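PDB 2CQZ: 5'-deoxynucleotidase from Pyrococcus horikoshii, which probably hydrolyses 2'-deoxyribonucleoside 5'-phosphates to the deoxyribonucleoside and phosphate, as a metal-dependent homodimeric HD-domain enzyme. Local coordinates for residues F38-I43 and K65-H70; D71-I76 and K92-V97; I77-L82 and V88-A93; E111-S116 and L122-D127; Y136-E139 and N145-E148. One frame throughout, in Å; residues are numbered along the deposited sequence.

Interaction 1: F38-I43 and K65-H70. With NI (nickel (II) ion), chain G.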
# COMPACT_ATOMS: atom_id res chain seq x y z
N PHE A 38 -6.82 18.51 -7.12
CA PHE A 38 -7.74 19.09 -6.17
C PHE A 38 -7.06 20.21 -5.41
O PHE A 38 -7.62 21.28 -5.20
CB PHE A 38 -8.17 17.99 -5.19
CG PHE A 38 -8.92 18.60 -4.05
CD1 PHE A 38 -8.33 18.69 -2.80
CD2 PHE A 38 -10.19 19.13 -4.27
CE1 PHE A 38 -9.00 19.32 -1.76
CE2 PHE A 38 -10.85 19.76 -3.22
CZ PHE A 38 -10.26 19.86 -1.96
N GLY A 39 -5.81 19.99 -5.00
CA GLY A 39 -5.06 21.03 -4.31
C GLY A 39 -4.93 22.28 -5.16
O GLY A 39 -5.20 23.39 -4.69
N VAL A 40 -4.50 22.10 -6.41
CA VAL A 40 -4.35 23.24 -7.30
C VAL A 40 -5.69 24.00 -7.35
O VAL A 40 -5.72 25.23 -7.22
CB VAL A 40 -3.91 22.79 -8.71
CG1 VAL A 40 -3.87 23.96 -9.66
CG2 VAL A 40 -2.52 22.16 -8.64
N ALA A 41 -6.79 23.26 -7.48
CA ALA A 41 -8.11 23.89 -7.51
C ALA A 41 -8.41 24.66 -6.22
O ALA A 41 -8.95 25.76 -6.27
CB ALA A 41 -9.19 22.85 -7.74
N PHE A 42 -8.06 24.09 -5.08
CA PHE A 42 -8.33 24.76 -3.82
C PHE A 42 -7.47 25.99 -3.59
O PHE A 42 -7.94 27.01 -3.11
CB PHE A 42 -8.15 23.80 -2.64
CG PHE A 42 -8.49 24.43 -1.32
CD1 PHE A 42 -9.81 24.79 -1.03
CD2 PHE A 42 -7.49 24.77 -0.42
CE1 PHE A 42 -10.11 25.46 0.13
CE2 PHE A 42 -7.79 25.44 0.73
CZ PHE A 42 -9.10 25.80 1.01
N ILE A 43 -6.18 25.87 -3.92
CA ILE A 43 -5.27 26.99 -3.77
C ILE A 43 -5.71 28.11 -4.72
O ILE A 43 -5.73 29.29 -4.35
CB ILE A 43 -3.82 26.56 -4.06
CG1 ILE A 43 -3.36 25.55 -3.00
CG2 ILE A 43 -2.91 27.79 -4.08
CD1 ILE A 43 -1.98 24.97 -3.24
N LYS A 65 -11.80 26.50 -13.78
CA LYS A 65 -11.88 25.49 -14.83
C LYS A 65 -10.47 25.15 -15.28
O LYS A 65 -10.14 23.99 -15.48
CB LYS A 65 -12.68 26.00 -16.04
CG LYS A 65 -14.17 26.13 -15.82
CD LYS A 65 -14.83 26.62 -17.10
CE LYS A 65 -16.31 26.86 -16.91
NZ LYS A 65 -16.98 27.20 -18.19
N MET A 66 -9.65 26.18 -15.42
CA MET A 66 -8.27 26.01 -15.86
C MET A 66 -7.48 25.16 -14.86
O MET A 66 -6.62 24.37 -15.24
CB MET A 66 -7.62 27.38 -16.03
CG MET A 66 -6.31 27.38 -16.80
SD MET A 66 -5.70 29.07 -17.00
CE MET A 66 -6.76 29.67 -18.36
N ALA A 67 -7.78 25.31 -13.57
CA ALA A 67 -7.09 24.53 -12.56
C ALA A 67 -7.54 23.06 -12.63
O ALA A 67 -6.73 22.15 -12.50
CB ALA A 67 -7.36 25.10 -11.16
N ILE A 68 -8.83 22.86 -12.85
CA ILE A 68 -9.39 21.51 -12.93
C ILE A 68 -8.90 20.74 -14.14
O ILE A 68 -8.64 19.53 -14.08
CB ILE A 68 -10.94 21.58 -12.98
CG1 ILE A 68 -11.48 22.09 -11.64
CG2 ILE A 68 -11.51 20.21 -13.30
CD1 ILE A 68 -12.98 22.32 -11.63
N VAL A 69 -8.74 21.44 -15.25
CA VAL A 69 -8.33 20.83 -16.50
C VAL A 69 -6.82 20.81 -16.80
O VAL A 69 -6.36 20.01 -17.62
CB VAL A 69 -9.09 21.53 -17.66
CG1 VAL A 69 -8.59 21.06 -19.00
CG2 VAL A 69 -10.59 21.25 -17.53
N HIS A 70 -6.05 21.65 -16.11
CA HIS A 70 -4.62 21.75 -16.39
C HIS A 70 -3.80 20.48 -16.56
O HIS A 70 -2.92 20.45 -17.42
CB HIS A 70 -3.94 22.70 -15.39
CG HIS A 70 -3.41 22.05 -14.15
ND1 HIS A 70 -4.22 21.63 -13.12
CD2 HIS A 70 -2.14 21.76 -13.76
CE1 HIS A 70 -3.48 21.12 -12.15
NE2 HIS A 70 -2.22 21.19 -12.52
NI NI G . -0.05 20.23 -11.99
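Ala67 of helix 60-69 packs against Val40 and Ala41, joining helix 33-53, which carries His36, to the segment ending at His70, two parts of the HD-domain metal site. The backbones run close here, with the CA atoms of Ala41 and Ala67 5.2 Å apart, a spacing that the two small side chains permit. The methyl CB of Ala67 lies 3.9 Å from Ala41 CA and also meets Val40 CG1. Ile68 of the second subunit packs on Ala41, so this helix pair also borders a subunit interface. His70 then closes the segment by swinging its ring back toward Val40. With CG1 anti to the backbone N (chi1 175°), Val40 presents both methyls to the imidazole: CG2 comes within 3.8 Å of His70 CE1, and CG1 reaches the same carbon while still touching Ala67. Replacing Val40 with an alanine would probably open a gap beside the imidazole and Ala67, where both methyls now pack, although the two bonds to the ring nitrogens would remain. His36, Asp71 and Asp127 complete the nickel site. The ring is held from both of its nitrogens: ND1 donates to Ala67 O at 2.6 Å, the acceptor lying in the ring plane, while NE2 binds the nickel ion at 2.4 Å.

Interaction 2: D71-I76 and K92-V97. With NI (nickel (II) ion), chain G.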
# COMPACT_ATOMS: atom_id res chain seq x y z
N ASP A 71 -4.06 19.41 -15.80
CA ASP A 71 -3.27 18.20 -16.01
C ASP A 71 -4.07 17.08 -16.62
O ASP A 71 -3.63 15.93 -16.63
CB ASP A 71 -2.67 17.66 -14.73
CG ASP A 71 -1.43 18.39 -14.32
OD1 ASP A 71 -0.47 18.49 -15.11
OD2 ASP A 71 -1.43 18.84 -13.16
N LEU A 72 -5.25 17.41 -17.12
CA LEU A 72 -6.15 16.42 -17.71
C LEU A 72 -5.57 15.50 -18.78
O LEU A 72 -6.01 14.36 -18.90
CB LEU A 72 -7.37 17.13 -18.29
CG LEU A 72 -8.73 16.48 -18.04
CD1 LEU A 72 -9.01 16.41 -16.53
CD2 LEU A 72 -9.81 17.28 -18.74
N ALA A 73 -4.59 15.97 -19.55
CA ALA A 73 -4.00 15.14 -20.61
C ALA A 73 -3.26 13.96 -20.04
O ALA A 73 -2.96 12.99 -20.75
CB ALA A 73 -3.05 15.97 -21.47
N GLU A 74 -2.94 14.06 -18.75
CA GLU A 74 -2.21 12.99 -18.10
C GLU A 74 -3.07 11.75 -17.91
O GLU A 74 -2.54 10.65 -17.70
CB GLU A 74 -1.61 13.49 -16.78
CG GLU A 74 -0.66 14.65 -16.98
CD GLU A 74 0.17 14.99 -15.74
OE1 GLU A 74 -0.23 14.61 -14.61
OE2 GLU A 74 1.21 15.67 -15.89
N ALA A 75 -4.39 11.90 -18.01
CA ALA A 75 -5.30 10.77 -17.87
C ALA A 75 -4.95 9.70 -18.91
O ALA A 75 -5.27 8.52 -18.74
CB ALA A 75 -6.75 11.23 -18.06
N ILE A 76 -4.29 10.12 -19.98
CA ILE A 76 -3.87 9.20 -21.02
C ILE A 76 -2.35 9.12 -21.01
O ILE A 76 -1.79 8.04 -21.04
CB ILE A 76 -4.36 9.69 -22.41
CG1 ILE A 76 -5.87 9.49 -22.53
CG2 ILE A 76 -3.62 8.95 -23.54
CD1 ILE A 76 -6.47 10.19 -23.72
N LYS A 92 4.37 18.44 -26.42
CA LYS A 92 3.84 18.08 -27.71
C LYS A 92 2.70 17.09 -27.48
O LYS A 92 1.59 17.28 -27.96
CB LYS A 92 4.98 17.48 -28.54
CG LYS A 92 4.65 17.16 -29.98
CD LYS A 92 5.96 17.15 -30.78
CE LYS A 92 5.87 16.28 -32.02
NZ LYS A 92 7.11 16.46 -32.86
N ALA A 93 2.97 16.04 -26.72
CA ALA A 93 1.94 15.04 -26.46
C ALA A 93 0.71 15.63 -25.77
O ALA A 93 -0.42 15.30 -26.13
CB ALA A 93 2.50 13.90 -25.62
N GLU A 94 0.90 16.53 -24.81
CA GLU A 94 -0.27 17.10 -24.14
C GLU A 94 -1.23 17.79 -25.09
O GLU A 94 -2.44 17.56 -25.04
CB GLU A 94 0.15 18.10 -23.06
CG GLU A 94 0.96 17.50 -21.93
CD GLU A 94 1.21 18.49 -20.82
OE1 GLU A 94 1.83 18.11 -19.80
OE2 GLU A 94 0.78 19.66 -20.96
N ALA A 95 -0.68 18.67 -25.94
CA ALA A 95 -1.48 19.42 -26.90
C ALA A 95 -2.27 18.46 -27.80
O ALA A 95 -3.44 18.68 -28.09
CB ALA A 95 -0.57 20.30 -27.74
N LEU A 96 -1.62 17.37 -28.21
CA LEU A 96 -2.28 16.39 -29.05
C LEU A 96 -3.55 15.81 -28.42
O LEU A 96 -4.63 15.88 -29.02
CB LEU A 96 -1.31 15.26 -29.37
CG LEU A 96 -0.41 15.60 -30.55
CD1 LEU A 96 0.73 14.61 -30.66
CD2 LEU A 96 -1.25 15.63 -31.83
N VAL A 97 -3.43 15.24 -27.22
CA VAL A 97 -4.54 14.70 -26.45
C VAL A 97 -5.69 15.70 -26.38
O VAL A 97 -6.85 15.35 -26.56
CB VAL A 97 -4.03 14.39 -25.04
CG1 VAL A 97 -5.19 13.95 -24.15
CG2 VAL A 97 -2.99 13.29 -25.09
NI NI G . -0.05 20.23 -11.99
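Ala73 comes up against Glu94 of helix 90-100 with their CA atoms 5.5 Å apart, carried there by a type I beta turn from Asp71 to Glu74 that Glu74 N closes on Asp71 O. Because Ala73 is so small, its CB can settle on the backbone of the helix, 4.0 Å from Glu94 O, and it also meets CB of Glu94. One helical turn on, Val97 fills the next position. Its CG1, pointing opposite the backbone N (chi1 174°), rests 3.9 Å from Ala73 CA and serves as a common point of contact, since Ile76 CD1 reaches the same methyl at 4.0 Å, the isoleucine and valine lying antiparallel alongside one another. Phe87 of the third subunit packs on Val97, extending the apolar patch into the assembly. At the other end of the turn the character changes. Asp71 directs its side chain to the nickel ion, which OD2 binds at 2.3 Å alongside His36, His70 and Asp127. Glu94, its chain stretched out, brings OE1 to 4.7 Å from Glu74 OE2, and Asp71 OD1 stands 5.2 Å from Glu94 OE1. The contact thus pairs an apolar joint with a gathering of carboxylates that do not bond to one another; their negative potential is likely to suit a bound cation, and the salt bridge from Lys90 to Glu74 probably offsets part of it.

Interaction 3: I77-L82 and V88-A93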
# COMPACT_ATOMS: atom_id res chain seq x y z
N ILE A 77 -1.70 10.27 -20.95
CA ILE A 77 -0.22 10.14 -21.05
C ILE A 77 0.53 9.89 -19.74
O ILE A 77 1.66 9.39 -19.71
CB ILE A 77 0.57 11.26 -21.87
CG1 ILE A 77 0.57 12.73 -21.31
CG2 ILE A 77 0.45 11.18 -23.38
CD1 ILE A 77 1.74 13.58 -21.90
N THR A 78 -0.10 10.02 -18.57
CA THR A 78 0.49 9.71 -17.27
C THR A 78 1.42 10.88 -16.95
O THR A 78 1.85 11.60 -17.86
CB THR A 78 1.32 8.39 -17.22
OG1 THR A 78 2.60 8.60 -17.81
CG2 THR A 78 0.60 7.27 -17.94
N ASP A 79 1.72 11.08 -15.67
CA ASP A 79 2.57 12.18 -15.25
C ASP A 79 4.03 11.90 -15.50
O ASP A 79 4.78 11.60 -14.57
CB ASP A 79 2.33 12.46 -13.76
CG ASP A 79 3.22 13.56 -13.22
OD1 ASP A 79 3.46 14.56 -13.94
OD2 ASP A 79 3.67 13.44 -12.05
N ILE A 80 4.44 11.98 -16.77
CA ILE A 80 5.83 11.74 -17.15
C ILE A 80 6.68 12.75 -16.40
O ILE A 80 6.54 13.95 -16.58
CB ILE A 80 6.01 11.93 -18.65
CG1 ILE A 80 5.13 10.92 -19.40
CG2 ILE A 80 7.47 11.77 -19.02
CD1 ILE A 80 5.01 11.20 -20.88
N PRO A 81 7.59 12.27 -15.54
CA PRO A 81 8.47 13.12 -14.73
C PRO A 81 9.46 14.03 -15.48
O PRO A 81 9.95 13.69 -16.55
CB PRO A 81 9.18 12.10 -13.82
CG PRO A 81 9.29 10.90 -14.71
CD PRO A 81 7.94 10.84 -15.38
N LEU A 82 9.73 15.19 -14.88
CA LEU A 82 10.64 16.18 -15.45
C LEU A 82 11.97 15.56 -15.85
O LEU A 82 12.58 15.96 -16.84
CB LEU A 82 10.91 17.31 -14.46
CG LEU A 82 10.55 18.73 -14.90
CD1 LEU A 82 10.94 19.72 -13.81
CD2 LEU A 82 11.27 19.06 -16.21
N VAL A 88 11.62 12.96 -23.67
CA VAL A 88 10.25 12.93 -24.20
C VAL A 88 9.63 14.33 -24.25
O VAL A 88 9.67 15.08 -23.28
CB VAL A 88 9.38 12.01 -23.32
CG1 VAL A 88 7.94 12.04 -23.81
CG2 VAL A 88 9.90 10.59 -23.38
N ASP A 89 9.09 14.72 -25.42
CA ASP A 89 8.36 15.99 -25.47
C ASP A 89 6.97 15.88 -24.85
O ASP A 89 5.97 15.62 -25.52
CB ASP A 89 8.26 16.45 -26.93
CG ASP A 89 7.98 17.95 -26.97
OD1 ASP A 89 7.23 18.43 -26.10
OD2 ASP A 89 8.52 18.63 -27.83
N LYS A 90 6.83 16.06 -23.54
CA LYS A 90 5.53 15.95 -22.88
C LYS A 90 4.56 16.99 -23.41
O LYS A 90 3.37 16.71 -23.61
CB LYS A 90 5.68 16.11 -21.36
CG LYS A 90 4.38 15.89 -20.57
CD LYS A 90 4.61 15.94 -19.05
CE LYS A 90 3.35 15.55 -18.28
NZ LYS A 90 3.53 15.62 -16.79
N ASP A 91 5.08 18.19 -23.67
CA ASP A 91 4.27 19.31 -24.17
C ASP A 91 3.60 19.00 -25.51
O ASP A 91 2.42 19.29 -25.71
CB ASP A 91 5.14 20.53 -24.33
CG ASP A 91 5.87 20.86 -23.07
OD1 ASP A 91 5.26 21.47 -22.15
OD2 ASP A 91 7.06 20.47 -22.98
N LYS A 92 4.37 18.44 -26.42
CA LYS A 92 3.84 18.08 -27.71
C LYS A 92 2.70 17.09 -27.48
O LYS A 92 1.59 17.28 -27.96
CB LYS A 92 4.98 17.48 -28.54
CG LYS A 92 4.65 17.16 -29.98
CD LYS A 92 5.96 17.15 -30.78
CE LYS A 92 5.87 16.28 -32.02
NZ LYS A 92 7.11 16.46 -32.86
N ALA A 93 2.97 16.04 -26.72
CA ALA A 93 1.94 15.04 -26.46
C ALA A 93 0.71 15.63 -25.77
O ALA A 93 -0.42 15.30 -26.13
CB ALA A 93 2.50 13.90 -25.62
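Lys90 reaches Asp79 fully extended: its CG stands opposite the backbone N (chi1 -175°) and the later torsions are straight, sending the ammonium from helix 90-100 across to the loop. Asp79 has the matching setting (chi1 177°), which turns the carboxylate back. The result is a salt bridge of 3.0 Å between Asp79 OD1 and Lys90 NZ. Glu74 OE2 makes a second salt bridge to the same nitrogen, and Ile80 O accepts a weak hydrogen bond from it at 3.4 Å. Ile77 CD1 lies 3.8 Å from Lys90 CG and also meets Ala93 CB, while Ile80 CD1 touches Val88 CG1. The loop after helix 74-77, with an inverse gamma turn centred on Asp79, is thereby joined to the first turn of helix 90-100 in the HD domain. Asp89 is the N-cap of that helix, its OD1 met by Lys92 N at 2.9 Å from above the carboxylate plane. Val88 and Ala93 also pack against Ala93 and Val88 of the third subunit. A buried ammonium shared by two carboxylates is likely to ease the repulsion between Asp79 and Glu74 and to hold the loop against helix 90-100, with the Asp79 side chain about 7 Å from the nickel ion.

Interaction 4: E111-S116 and L122-D127. With NI (nickel (II) ion), chain G.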
# COMPACT_ATOMS: atom_id res chain seq x y z
N GLU A 111 -4.24 28.57 -23.25
CA GLU A 111 -4.00 29.79 -22.47
C GLU A 111 -3.15 29.50 -21.25
O GLU A 111 -2.31 30.31 -20.85
CB GLU A 111 -5.34 30.42 -22.04
CG GLU A 111 -5.23 31.57 -21.05
CD GLU A 111 -6.59 32.22 -20.75
OE1 GLU A 111 -6.67 33.08 -19.85
OE2 GLU A 111 -7.57 31.86 -21.43
N TYR A 112 -3.35 28.33 -20.65
CA TYR A 112 -2.59 27.95 -19.47
C TYR A 112 -1.10 27.86 -19.76
O TYR A 112 -0.28 28.37 -18.99
CB TYR A 112 -3.10 26.61 -18.93
CG TYR A 112 -2.27 26.02 -17.80
CD1 TYR A 112 -2.12 26.70 -16.59
CD2 TYR A 112 -1.62 24.80 -17.97
CE1 TYR A 112 -1.34 26.16 -15.56
CE2 TYR A 112 -0.84 24.26 -16.95
CZ TYR A 112 -0.70 24.95 -15.76
OH TYR A 112 0.09 24.42 -14.77
N GLN A 113 -0.75 27.21 -20.87
CA GLN A 113 0.65 27.04 -21.26
C GLN A 113 1.33 28.37 -21.60
O GLN A 113 2.55 28.49 -21.46
CB GLN A 113 0.76 26.10 -22.46
CG GLN A 113 0.27 24.69 -22.20
CD GLN A 113 1.10 23.95 -21.16
OE1 GLN A 113 0.63 23.67 -20.06
NE2 GLN A 113 2.35 23.65 -21.51
N GLU A 114 0.56 29.35 -22.05
CA GLU A 114 1.12 30.64 -22.40
C GLU A 114 1.55 31.40 -21.16
O GLU A 114 2.45 32.23 -21.21
CB GLU A 114 0.10 31.47 -23.18
CG GLU A 114 0.08 31.18 -24.67
CD GLU A 114 -1.02 31.93 -25.37
OE1 GLU A 114 -1.18 33.14 -25.07
OE2 GLU A 114 -1.72 31.33 -26.21
N CYS A 115 0.87 31.12 -20.06
CA CYS A 115 1.19 31.75 -18.79
C CYS A 115 1.29 33.28 -18.91
O CYS A 115 2.23 33.89 -18.39
CB CYS A 115 2.50 31.16 -18.27
SG CYS A 115 2.86 31.46 -16.53
N SER A 116 0.32 33.88 -19.59
CA SER A 116 0.30 35.33 -19.78
C SER A 116 -0.80 36.02 -18.98
O SER A 116 -0.53 36.96 -18.24
CB SER A 116 0.12 35.69 -21.26
OG SER A 116 1.17 35.15 -22.05
N LEU A 122 -2.13 32.53 -12.18
CA LEU A 122 -2.69 32.12 -10.91
C LEU A 122 -2.67 30.59 -10.78
O LEU A 122 -2.24 30.03 -9.76
CB LEU A 122 -4.13 32.61 -10.79
CG LEU A 122 -4.91 32.11 -9.58
CD1 LEU A 122 -4.22 32.58 -8.31
CD2 LEU A 122 -6.35 32.61 -9.63
N VAL A 123 -3.14 29.91 -11.82
CA VAL A 123 -3.17 28.46 -11.79
C VAL A 123 -1.76 27.91 -11.72
O VAL A 123 -1.49 26.93 -11.02
CB VAL A 123 -3.89 27.87 -13.03
CG1 VAL A 123 -3.88 26.35 -12.96
CG2 VAL A 123 -5.32 28.39 -13.11
N ARG A 124 -0.85 28.55 -12.46
CA ARG A 124 0.54 28.11 -12.50
C ARG A 124 1.18 28.24 -11.12
O ARG A 124 1.98 27.39 -10.71
CB ARG A 124 1.33 28.94 -13.51
CG ARG A 124 2.78 28.54 -13.65
CD ARG A 124 2.91 27.23 -14.40
NE ARG A 124 2.42 27.33 -15.77
CZ ARG A 124 2.46 26.33 -16.65
NH1 ARG A 124 2.97 25.15 -16.30
NH2 ARG A 124 2.00 26.50 -17.89
N ILE A 125 0.81 29.30 -10.40
CA ILE A 125 1.32 29.55 -9.05
C ILE A 125 0.73 28.50 -8.10
O ILE A 125 1.45 27.93 -7.28
CB ILE A 125 0.93 30.96 -8.55
CG1 ILE A 125 1.75 32.01 -9.31
CG2 ILE A 125 1.15 31.09 -7.04
CD1 ILE A 125 1.37 33.44 -8.95
N ALA A 126 -0.58 28.27 -8.23
CA ALA A 126 -1.29 27.29 -7.42
C ALA A 126 -0.64 25.93 -7.64
O ALA A 126 -0.37 25.18 -6.69
CB ALA A 126 -2.76 27.23 -7.83
N ASP A 127 -0.39 25.62 -8.90
CA ASP A 127 0.24 24.36 -9.25
C ASP A 127 1.54 24.17 -8.51
O ASP A 127 1.84 23.08 -8.02
CB ASP A 127 0.55 24.31 -10.72
CG ASP A 127 1.11 22.98 -11.11
OD1 ASP A 127 0.38 21.99 -10.97
OD2 ASP A 127 2.28 22.93 -11.53
NI NI G . -0.05 20.23 -11.99
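Tyr112 carries the guanidinium of Arg124 flat on one face of its ring, a stacked cation-pi pair with planes only 12° apart and CZ of the arginine 4.0 Å from the ring centroid. The overlap is offset: the ring atom above the middle of the guanidinium is Tyr112 CZ, while Arg124 NH2 sits over the rim of the ring. At the ring's edge, in plane, lies Arg124 N, and at the edge of the guanidinium lies Gln113 CA. Arg124 CG lies 4.1 Å from Cys115 SG; beyond it the bends at chi2 (73°) and chi3 (63°) bring the guanidinium back over the ring. The same fold lets NH2 donate to Tyr112 O at 3.1 Å, a bent bond that arrives from above the carbonyl plane. This carbonyl belongs to the last turn of helix 106-114, which breaks at Cys115 with positive phi, so the arginine holds both the ring and the helix end. A leucine in place of Arg124 would probably leave Tyr112 O without this donor and the ring without the cation on its face. Val123 CG1 meets Tyr112 CE1 obliquely at 3.6 Å, and Met66 of helix 60-69 packs on both residues. Farther along helix 118-140, Asp127 CG lies 4.1 Å from Tyr112 OH, and its OD1 binds the nickel ion at 2.1 Å. Asp127 is the closing aspartate of the H...HD...D metal site characteristic of HD-domain phosphohydrolases.

Interaction 5: Y136-E139 and N145-E148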
# COMPACT_ATOMS: atom_id res chain seq x y z
N TYR A 136 6.99 19.66 1.31
CA TYR A 136 7.11 20.00 2.71
C TYR A 136 6.59 18.84 3.55
O TYR A 136 7.29 18.33 4.43
CB TYR A 136 6.28 21.25 3.01
CG TYR A 136 6.17 21.57 4.47
CD1 TYR A 136 7.30 21.98 5.20
CD2 TYR A 136 4.94 21.49 5.14
CE1 TYR A 136 7.20 22.30 6.56
CE2 TYR A 136 4.84 21.81 6.50
CZ TYR A 136 5.98 22.21 7.21
OH TYR A 136 5.90 22.51 8.55
N GLN A 137 5.37 18.41 3.25
CA GLN A 137 4.76 17.31 3.97
C GLN A 137 5.56 16.03 3.88
O GLN A 137 5.69 15.32 4.88
CB GLN A 137 3.33 17.06 3.48
CG GLN A 137 2.29 17.11 4.60
CD GLN A 137 2.33 15.88 5.50
OE1 GLN A 137 2.85 14.83 5.11
NE2 GLN A 137 1.80 16.01 6.71
N TYR A 138 6.12 15.73 2.71
CA TYR A 138 6.89 14.50 2.58
C TYR A 138 8.25 14.56 3.27
O TYR A 138 8.91 13.53 3.42
CB TYR A 138 7.10 14.11 1.10
CG TYR A 138 5.86 13.65 0.38
CD1 TYR A 138 4.91 12.83 1.02
CD2 TYR A 138 5.62 14.03 -0.95
CE1 TYR A 138 3.75 12.42 0.36
CE2 TYR A 138 4.45 13.62 -1.62
CZ TYR A 138 3.53 12.82 -0.95
OH TYR A 138 2.37 12.45 -1.57
N GLU A 139 8.67 15.76 3.67
CA GLU A 139 9.95 15.90 4.35
C GLU A 139 9.68 15.66 5.81
O GLU A 139 10.52 15.11 6.53
CB GLU A 139 10.55 17.29 4.11
CG GLU A 139 11.04 17.46 2.68
CD GLU A 139 11.68 18.82 2.41
OE1 GLU A 139 11.10 19.85 2.85
OE2 GLU A 139 12.74 18.85 1.74
N ASN A 145 15.36 13.99 0.19
CA ASN A 145 15.90 14.39 -1.11
C ASN A 145 14.90 15.10 -2.00
O ASN A 145 14.83 14.85 -3.20
CB ASN A 145 16.51 13.19 -1.84
CG ASN A 145 15.74 11.92 -1.65
OD1 ASN A 145 16.30 10.87 -1.37
ND2 ASN A 145 14.43 12.01 -1.79
N LEU A 146 14.14 16.01 -1.40
CA LEU A 146 13.13 16.78 -2.12
C LEU A 146 13.55 18.25 -2.15
O LEU A 146 12.76 19.14 -2.47
CB LEU A 146 11.77 16.68 -1.41
CG LEU A 146 11.20 15.29 -1.15
CD1 LEU A 146 9.89 15.42 -0.37
CD2 LEU A 146 10.99 14.57 -2.48
N ASP A 147 14.81 18.48 -1.81
CA ASP A 147 15.38 19.82 -1.76
C ASP A 147 15.09 20.69 -2.98
O ASP A 147 14.62 21.82 -2.85
CB ASP A 147 16.89 19.71 -1.55
CG ASP A 147 17.45 20.83 -0.70
OD1 ASP A 147 17.03 20.93 0.48
OD2 ASP A 147 18.30 21.60 -1.20
N GLU A 148 15.37 20.16 -4.17
CA GLU A 148 15.15 20.89 -5.41
C GLU A 148 13.78 21.53 -5.52
O GLU A 148 13.65 22.68 -5.91
CB GLU A 148 15.39 19.97 -6.60
CG GLU A 148 14.63 18.66 -6.55
CD GLU A 148 14.86 17.81 -7.79
OE1 GLU A 148 14.41 18.22 -8.88
OE2 GLU A 148 15.51 16.75 -7.67
O HOH W 1 14.90 20.95 2.69
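Leu146 lays its side chain alongside the last turn of helix 118-140, where its CB and CD1 meet opposite ends of the Glu139 side chain. CB lies 3.9 Å from Glu139 OE2, beside the acid's tip. CG, anti to the carbonyl carbon (chi1 -55°), then carries the branch toward the helix. There CD1 meets Tyr138 CB at 3.4 Å and Glu139 CG at 3.8 Å, so that this one methyl bridges two consecutive helical residues. Leu146 and Glu139 thus run in opposite senses, the leucine tip lying near the base of the acid and the acid tip near the base of the leucine. Tyr138 offers its CB and then leads its ring away from the loop, where Trp22 packs edge-to-face with it and the hydroxyl bonds to Glu31 N. The polar side of the contact is mediated by solvent. A water donates to Glu139 OE2 at 3.2 Å and to Asp147 OD1 at 3.1 Å, joining two carboxylates whose oxygens are 4.9 Å apart and whose mutual repulsion it probably softens. The other oxygen of the glutamate, OE1, accepts from Trp150 NE1, so both oxygens have partners. This is plain structural packing, with the Tyr138 side chain about 13 Å from the nickel ion: the loop that follows helix 118-140 turns back onto its last turn, in the all-helical HD-domain fold.

Interactions 1, 2 and 4 meet at the nickel ion, supplying His70, Asp71 and Asp127, although their centres are 10 to 16 Å apart. Interactions 1 and 2 adjoin in sequence, so the chain passes from helix 60-69 through the metal ligands into helix 74-77. Interaction 3 lies about 8 Å from interaction 2 between centres and shares Lys92 and Ala93 with it, both finishing on helix 90-100. Interaction 5, last along the chain, uses helix 118-140 as interaction 4 does, but its centre is 23 Å away, across the chain's centre. One metal thus gathers ligands from parts of the chain far apart in sequence, while the far end of helix 118-140 packs away from it, with no touch to the other four interactions.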